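Local coordinates for uroporphyrinogen III synthase (Thermus thermophilus, PDB 1WCW), which probably catalyses the cyclisation of hydroxymethylbilane to uroporphyrinogen III, a step of tetrapyrrole biosynthesis, at residues Q52-A57 / L81-E86; Q58-F63 / V133-L138. All coordinates share one frame; numbering follows the deposited sequence.

Contact 1 (Q52-A57 / L81-E86); sequences QVRALA and LGLDLE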
ATOM      1  N   GLN A  52     -10.960 -13.220  15.967  1.00 16.14           N
ATOM      2  CA  GLN A  52     -11.295 -11.852  15.552  1.00 15.10           C
ATOM      3  C   GLN A  52     -12.493 -11.861  14.600  1.00 14.00           C
ATOM      4  O   GLN A  52     -13.348 -10.996  14.692  1.00 13.61           O
ATOM      5  CB  GLN A  52     -10.130 -11.230  14.823  1.00 17.55           C
ATOM      6  CG  GLN A  52      -8.774 -11.303  15.588  1.00 26.83           C
ATOM      7  CD  GLN A  52      -8.843 -10.744  16.973  1.00 38.14           C
ATOM      8  OE1 GLN A  52      -9.154  -9.560  17.177  1.00 39.78           O
ATOM      9  NE2 GLN A  52      -8.510 -11.586  17.962  1.00 37.53           N
ATOM     10  N   VAL A  53     -12.553 -12.863  13.709  1.00 13.87           N
ATOM     11  CA  VAL A  53     -13.675 -12.950  12.763  1.00 12.66           C
ATOM     12  C   VAL A  53     -14.962 -13.257  13.513  1.00 11.97           C
ATOM     13  O   VAL A  53     -16.026 -12.686  13.223  1.00 13.30           O
ATOM     14  CB  VAL A  53     -13.409 -13.999  11.658  1.00 13.61           C
ATOM     15  CG1 VAL A  53     -14.567 -13.849  10.626  1.00 13.32           C
ATOM     16  CG2 VAL A  53     -12.078 -13.716  10.908  1.00 13.82           C
ATOM     17  N   ARG A  54     -14.886 -14.139  14.513  1.00 13.93           N
ATOM     18  CA  ARG A  54     -16.085 -14.443  15.329  1.00 16.53           C
ATOM     19  C   ARG A  54     -16.607 -13.194  16.061  1.00 15.26           C
ATOM     20  O   ARG A  54     -17.821 -12.950  16.134  1.00 17.92           O
ATOM     21  CB  ARG A  54     -15.768 -15.519  16.377  1.00 20.01           C
ATOM     22  CG  ARG A  54     -15.561 -16.892  15.772  1.00 25.30           C
ATOM     23  CD  ARG A  54     -15.181 -17.936  16.850  1.00 34.71           C
ATOM     24  NE  ARG A  54     -15.282 -19.288  16.313  1.00 43.32           N
ATOM     25  CZ  ARG A  54     -16.408 -19.832  15.838  1.00 46.86           C
ATOM     26  NH1 ARG A  54     -16.389 -21.070  15.362  1.00 52.56           N
ATOM     27  NH2 ARG A  54     -17.556 -19.152  15.847  1.00 48.78           N
ATOM     28  N   ALA A  55     -15.650 -12.402  16.559  1.00 15.72           N
ATOM     29  CA  ALA A  55     -16.018 -11.167  17.225  1.00 16.20           C
ATOM     30  C   ALA A  55     -16.729 -10.225  16.249  1.00 15.88           C
ATOM     31  O   ALA A  55     -17.747  -9.574  16.589  1.00 17.54           O
ATOM     32  CB  ALA A  55     -14.791 -10.491  17.840  1.00 17.00           C
ATOM     33  N   LEU A  56     -16.168 -10.083  15.032  1.00 13.11           N
ATOM     34  CA  LEU A  56     -16.838  -9.248  14.042  1.00 12.86           C
ATOM     35  C   LEU A  56     -18.262  -9.768  13.767  1.00 14.51           C
ATOM     36  O   LEU A  56     -19.229  -8.986  13.583  1.00 13.94           O
ATOM     37  CB  LEU A  56     -16.024  -9.250  12.735  1.00 12.16           C
ATOM     38  CG  LEU A  56     -16.625  -8.590  11.541  1.00 10.57           C
ATOM     39  CD1 LEU A  56     -16.822  -7.098  11.840  1.00 14.62           C
ATOM     40  CD2 LEU A  56     -15.669  -8.778  10.339  1.00 12.80           C
ATOM     41  N   ALA A  57     -18.435 -11.105  13.726  1.00 13.25           N
ATOM     42  CA  ALA A  57     -19.760 -11.670  13.420  1.00 12.69           C
ATOM     43  C   ALA A  57     -20.825 -11.372  14.517  1.00 14.77           C
ATOM     44  O   ALA A  57     -22.008 -11.543  14.272  1.00 17.86           O
ATOM     45  CB  ALA A  57     -19.614 -13.227  13.204  1.00 15.32           C
ATOM     46  N   LEU A  81     -15.258 -20.044   7.846  1.00 10.81           N
ATOM     47  CA  LEU A  81     -15.592 -20.319   9.211  1.00 11.15           C
ATOM     48  C   LEU A  81     -17.075 -20.559   9.395  1.00 13.57           C
ATOM     49  O   LEU A  81     -17.538 -20.824  10.507  1.00 17.08           O
ATOM     50  CB  LEU A  81     -15.133 -19.110  10.081  1.00 12.66           C
ATOM     51  CG  LEU A  81     -13.621 -18.996  10.146  1.00 12.48           C
ATOM     52  CD1 LEU A  81     -13.189 -17.649  10.880  1.00 14.85           C
ATOM     53  CD2 LEU A  81     -13.010 -20.136  10.978  1.00 16.40           C
ATOM     54  N   GLY A  82     -17.897 -20.462   8.363  1.00 12.09           N
ATOM     55  CA  GLY A  82     -19.314 -20.648   8.579  1.00 15.20           C
ATOM     56  C   GLY A  82     -19.963 -19.508   9.336  1.00 15.94           C
ATOM     57  O   GLY A  82     -20.932 -19.722  10.070  1.00 18.81           O
ATOM     58  N   LEU A  83     -19.506 -18.268   9.101  1.00 15.75           N
ATOM     59  CA  LEU A  83     -20.042 -17.124   9.806  1.00 17.41           C
ATOM     60  C   LEU A  83     -20.698 -16.155   8.858  1.00 17.79           C
ATOM     61  O   LEU A  83     -20.314 -16.025   7.715  1.00 22.01           O
ATOM     62  CB  LEU A  83     -18.910 -16.422  10.536  1.00 17.76           C
ATOM     63  CG  LEU A  83     -18.207 -17.150  11.653  1.00 17.89           C
ATOM     64  CD1 LEU A  83     -16.985 -16.354  12.071  1.00 21.42           C
ATOM     65  CD2 LEU A  83     -19.158 -17.374  12.839  1.00 20.75           C
ATOM     66  N   ASP A  84     -21.724 -15.480   9.344  1.00 18.15           N
ATOM     67  CA  ASP A  84     -22.360 -14.477   8.559  1.00 18.78           C
ATOM     68  C   ASP A  84     -21.736 -13.125   8.895  1.00 15.87           C
ATOM     69  O   ASP A  84     -21.906 -12.594  10.022  1.00 16.12           O
ATOM     70  CB  ASP A  84     -23.859 -14.443   8.857  1.00 18.66           C
ATOM     71  CG  ASP A  84     -24.509 -13.179   8.372  1.00 24.89           C
ATOM     72  OD1 ASP A  84     -24.121 -12.682   7.290  1.00 25.88           O
ATOM     73  OD2 ASP A  84     -25.431 -12.692   9.060  1.00 36.06           O
ATOM     74  N   LEU A  85     -20.977 -12.601   7.919  1.00 14.77           N
ATOM     75  CA  LEU A  85     -20.354 -11.277   8.099  1.00 13.38           C
ATOM     76  C   LEU A  85     -21.146 -10.222   7.357  1.00 16.25           C
ATOM     77  O   LEU A  85     -21.071  -9.037   7.709  1.00 15.73           O
ATOM     78  CB  LEU A  85     -18.917 -11.317   7.585  1.00 14.43           C
ATOM     79  CG  LEU A  85     -17.976 -12.261   8.319  1.00 11.69           C
ATOM     80  CD1 LEU A  85     -16.570 -12.039   7.767  1.00 12.86           C
ATOM     81  CD2 LEU A  85     -17.958 -12.041   9.807  1.00 15.16           C
ATOM     82  N   GLU A  86     -21.914 -10.602   6.357  1.00 16.78           N
ATOM     83  CA  GLU A  86     -22.653  -9.579   5.606  1.00 19.81           C
ATOM     84  C   GLU A  86     -23.680  -8.876   6.456  1.00 18.50           C
ATOM     85  O   GLU A  86     -23.856  -7.652   6.333  1.00 19.13           O
ATOM     86  CB  GLU A  86     -23.340 -10.190   4.362  1.00 22.42           C
ATOM     87  CG  GLU A  86     -22.340 -10.805   3.392  1.00 32.78           C
ATOM     88  CD  GLU A  86     -22.994 -11.405   2.145  1.00 36.47           C
ATOM     89  OE1 GLU A  86     -23.516 -10.637   1.320  1.00 42.42           O
ATOM     90  OE2 GLU A  86     -22.991 -12.642   1.988  1.00 48.74           O
TER
HETATM   91  O   HOH W   1     -23.365 -12.940  12.296  1.00 25.43           O
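Val53 of helix 50-57 meets Leu81, Leu83 and Leu85 in an apolar helix-to-loop contact. The loop joins helix 68-80 to helix 86-91, and Leu74 of helix 68-80 also touches Val53 and Leu56. Val53 is held by all three leucines. Its CB lies 3.7 Å from Leu81 CD1. Its CG1 stands anti to the backbone N (chi1 -172°) and reaches Leu83 CD1 at 3.8 Å. The same methyl is 3.9 Å from Leu85 CD2, and the two side chains cross at about a right angle. Leu85 CD2 also touches Leu56 CD2 at 4.0 Å and Ala57 CB. On the outer side Arg54 lies across Leu83, its NH2 3.8 Å from Leu83 CD2. An alanine in place of Leu83 would probably open a gap beside Val53 CG1 and leave the Arg54 guanidinium freer to turn.

A helix end and a helix start shape the loop. Gly82, with positive phi, ends helix 68-80 in a Schellman motif. Asp84 OD1 caps the next helix at the N of Gly87. A water bonds to Ala57 O at 2.8 Å and to Asp84 O at 2.7 Å, giving both carbonyls a partner. No direct hydrogen bond joins the segments. Their direct attachment therefore rests on van der Waals contact, mostly between aliphatic side chains, with the water as a polar link at the margin.

Contact 2 (Q58-F63 / V133-L138); sequences QGVDLF and VAALQL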
ATOM      1  N   GLN A  58     -20.361 -10.963  15.679  1.00 16.91           N
ATOM      2  CA  GLN A  58     -21.261 -10.600  16.795  1.00 18.85           C
ATOM      3  C   GLN A  58     -21.797  -9.172  16.614  1.00 20.18           C
ATOM      4  O   GLN A  58     -22.698  -8.766  17.358  1.00 21.35           O
ATOM      5  CB  GLN A  58     -20.509 -10.652  18.120  1.00 21.81           C
ATOM      6  CG  GLN A  58     -19.927 -11.988  18.439  1.00 29.61           C
ATOM      7  CD  GLN A  58     -20.972 -13.036  18.443  1.00 36.84           C
ATOM      8  OE1 GLN A  58     -21.996 -12.931  19.139  1.00 42.65           O
ATOM      9  NE2 GLN A  58     -20.747 -14.063  17.656  1.00 39.47           N
ATOM     10  N   GLY A  59     -21.285  -8.428  15.625  1.00 16.46           N
ATOM     11  CA  GLY A  59     -21.736  -7.069  15.383  1.00 16.95           C
ATOM     12  C   GLY A  59     -20.705  -6.046  15.882  1.00 14.40           C
ATOM     13  O   GLY A  59     -20.061  -6.160  16.948  1.00 16.17           O
ATOM     14  N   VAL A  60     -20.562  -4.991  15.064  1.00 12.80           N
ATOM     15  CA  VAL A  60     -19.665  -3.857  15.368  1.00 12.55           C
ATOM     16  C   VAL A  60     -20.363  -2.560  14.952  1.00 11.12           C
ATOM     17  O   VAL A  60     -21.273  -2.561  14.114  1.00 15.17           O
ATOM     18  CB  VAL A  60     -18.293  -3.957  14.616  1.00 14.13           C
ATOM     19  CG1 VAL A  60     -17.563  -5.225  15.051  1.00 13.13           C
ATOM     20  CG2 VAL A  60     -18.479  -3.955  13.113  1.00 12.96           C
ATOM     21  N   ASP A  61     -19.862  -1.477  15.511  1.00 12.55           N
ATOM     22  CA  ASP A  61     -20.483  -0.195  15.188  1.00 13.43           C
ATOM     23  C   ASP A  61     -19.882   0.455  13.989  1.00 11.09           C
ATOM     24  O   ASP A  61     -20.565   1.159  13.254  1.00 13.32           O
ATOM     25  CB  ASP A  61     -20.350   0.668  16.433  1.00 13.89           C
ATOM     26  CG  ASP A  61     -21.073   0.042  17.569  1.00 17.34           C
ATOM     27  OD1 ASP A  61     -22.316   0.068  17.519  1.00 20.32           O
ATOM     28  OD2 ASP A  61     -20.403  -0.585  18.436  1.00 19.77           O
ATOM     29  N   LEU A  62     -18.605   0.181  13.769  1.00 11.52           N
ATOM     30  CA  LEU A  62     -17.891   0.778  12.662  1.00 12.73           C
ATOM     31  C   LEU A  62     -16.955  -0.273  12.082  1.00  9.38           C
ATOM     32  O   LEU A  62     -16.371  -1.088  12.805  1.00 10.46           O
ATOM     33  CB  LEU A  62     -17.099   1.990  13.162  1.00 14.67           C
ATOM     34  CG  LEU A  62     -16.368   2.867  12.160  1.00 14.24           C
ATOM     35  CD1 LEU A  62     -16.313   4.304  12.733  1.00 21.19           C
ATOM     36  CD2 LEU A  62     -15.042   2.336  11.887  1.00 16.81           C
ATOM     37  N   PHE A  63     -16.833  -0.243  10.769  1.00  8.74           N
ATOM     38  CA  PHE A  63     -15.906  -1.103  10.048  1.00  7.90           C
ATOM     39  C   PHE A  63     -15.068  -0.220   9.146  1.00  8.07           C
ATOM     40  O   PHE A  63     -15.563   0.518   8.318  1.00 10.31           O
ATOM     41  CB  PHE A  63     -16.673  -2.143   9.194  1.00 10.01           C
ATOM     42  CG  PHE A  63     -15.747  -3.048   8.383  1.00 11.11           C
ATOM     43  CD1 PHE A  63     -14.966  -4.029   9.012  1.00 16.93           C
ATOM     44  CD2 PHE A  63     -15.607  -2.873   7.021  1.00 12.29           C
ATOM     45  CE1 PHE A  63     -14.031  -4.812   8.246  1.00 15.64           C
ATOM     46  CE2 PHE A  63     -14.709  -3.644   6.281  1.00 13.45           C
ATOM     47  CZ  PHE A  63     -13.931  -4.583   6.873  1.00 14.44           C
ATOM     48  N   VAL A 133     -17.652  -0.679  19.268  1.00 15.43           N
ATOM     49  CA  VAL A 133     -16.516  -1.391  18.662  1.00 15.19           C
ATOM     50  C   VAL A 133     -16.280  -0.996  17.217  1.00 10.84           C
ATOM     51  O   VAL A 133     -17.257  -0.899  16.469  1.00 12.22           O
ATOM     52  CB  VAL A 133     -16.769  -2.896  18.714  1.00 17.95           C
ATOM     53  CG1 VAL A 133     -15.590  -3.614  18.090  1.00 17.93           C
ATOM     54  CG2 VAL A 133     -16.975  -3.298  20.158  1.00 24.90           C
ATOM     55  N   ALA A 134     -15.030  -0.748  16.921  1.00 11.47           N
ATOM     56  CA  ALA A 134     -14.598  -0.416  15.550  1.00 10.04           C
ATOM     57  C   ALA A 134     -13.677  -1.530  15.072  1.00 11.03           C
ATOM     58  O   ALA A 134     -12.583  -1.743  15.602  1.00 13.42           O
ATOM     59  CB  ALA A 134     -13.845   0.935  15.507  1.00 12.09           C
ATOM     60  N   ALA A 135     -14.082  -2.193  14.011  1.00  9.77           N
ATOM     61  CA  ALA A 135     -13.288  -3.252  13.397  1.00  8.88           C
ATOM     62  C   ALA A 135     -12.394  -2.592  12.368  1.00  9.68           C
ATOM     63  O   ALA A 135     -12.872  -1.784  11.542  1.00 12.66           O
ATOM     64  CB  ALA A 135     -14.204  -4.227  12.708  1.00 11.65           C
ATOM     65  N   LEU A 136     -11.105  -2.860  12.427  1.00  9.20           N
ATOM     66  CA  LEU A 136     -10.136  -2.242  11.541  1.00  8.52           C
ATOM     67  C   LEU A 136      -9.432  -3.343  10.764  1.00  8.30           C
ATOM     68  O   LEU A 136      -8.742  -4.200  11.373  1.00  9.77           O
ATOM     69  CB  LEU A 136      -9.147  -1.424  12.402  1.00 10.37           C
ATOM     70  CG  LEU A 136      -7.946  -0.890  11.660  1.00 11.08           C
ATOM     71  CD1 LEU A 136      -8.312   0.073  10.575  1.00 13.49           C
ATOM     72  CD2 LEU A 136      -7.099  -0.188  12.648  1.00 11.87           C
ATOM     73  N   GLN A 137      -9.541  -3.339   9.461  1.00  8.42           N
ATOM     74  CA  GLN A 137      -8.845  -4.327   8.648  1.00  6.79           C
ATOM     75  C   GLN A 137      -7.454  -3.793   8.322  1.00  8.93           C
ATOM     76  O   GLN A 137      -7.306  -2.687   7.776  1.00  9.77           O
ATOM     77  CB  GLN A 137      -9.630  -4.529   7.365  1.00  9.87           C
ATOM     78  CG  GLN A 137      -8.942  -5.452   6.330  1.00 10.33           C
ATOM     79  CD  GLN A 137      -8.183  -4.653   5.268  1.00  9.12           C
ATOM     80  OE1 GLN A 137      -6.986  -4.916   4.999  1.00 12.11           O
ATOM     81  NE2 GLN A 137      -8.837  -3.747   4.675  1.00  6.73           N
ATOM     82  N   LEU A 138      -6.424  -4.573   8.668  1.00 10.05           N
ATOM     83  CA  LEU A 138      -4.996  -4.262   8.501  1.00 11.56           C
ATOM     84  C   LEU A 138      -4.370  -5.202   7.479  1.00 10.57           C
ATOM     85  O   LEU A 138      -4.988  -6.154   6.966  1.00 11.09           O
ATOM     86  CB  LEU A 138      -4.369  -4.506   9.846  1.00 14.37           C
ATOM     87  CG  LEU A 138      -4.934  -3.656  10.978  1.00 16.68           C
ATOM     88  CD1 LEU A 138      -4.433  -4.181  12.344  1.00 22.12           C
ATOM     89  CD2 LEU A 138      -4.525  -2.179  10.748  1.00 19.42           C
TER
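Val133 O is gripped by two successive backbone N-H groups, those of Asp61 and Leu62. The bond from Asp61 N is the shorter, at 2.8 Å, against 3.2 Å from Leu62 N. Both donors lie in the carbonyl plane. The Asp61 side chain turns back to Val133. Its CG is anti to the carbonyl carbon (chi1 -62°), and OD2 accepts from Val133 N at 2.9 Å. That bond is fairly straight, 162° at the hydrogen, and uses the anti lone pair of OD2. Asp61 thus donates through its backbone to the C=O of Val133 and accepts through its carboxylate from the N-H.

Beyond this end the two strands run as parallel neighbours in a mixed sheet, 62-65 beside 132-137. Ala135 N donates to Leu62 O at 2.8 Å. Leu62 pairs with Ala134, and Phe63 with Ala135. Strand 93-96 bonds along the other edge of strand 62-65, and strand 155-167 along the other edge of strand 132-137, so the pair is internal to the sheet.

The side chains alternate between the two faces. On one face Leu62 CD2 rests 4.1 Å from Ala134 CB. On the other, Phe63 CG is anti to the backbone N (chi1 178°), and the ring meets Ala135 at its edge. There Ala135 CB lies near the ring plane, 3.8 Å from CD1 of Phe63. Farther along, Phe63 CZ approaches Gln137 CB obliquely. Just before strand 62-65, the side chain of Val60 crosses that of Val133 at about a right angle, their CG1 methyls 4.0 Å apart.

In the fold
The centres of contact 1 and contact 2 lie about 11 Å apart, on the same side of the chain's centre. Their segments alternate along the chain: 52-57, 58-63, 81-86, then 133-138. Helix 50-57 runs almost directly into strand 62-65, so the first segments of both contacts are continuous. Contact 1 joins helix 50-57, beside the mixed sheet, to the loop that follows helix 68-80, and contact 2 belongs to the sheet itself. They touch where Leu56 CD1 packs on Ala135 CB at 4.0 Å. Helix 50-57 therefore lies between the loop 81-86 and strand 132-137. Together the contacts tie helix and sheet layers in one of the chain's two alpha/beta halves; the separate five-stranded parallel sheet belongs to the other half.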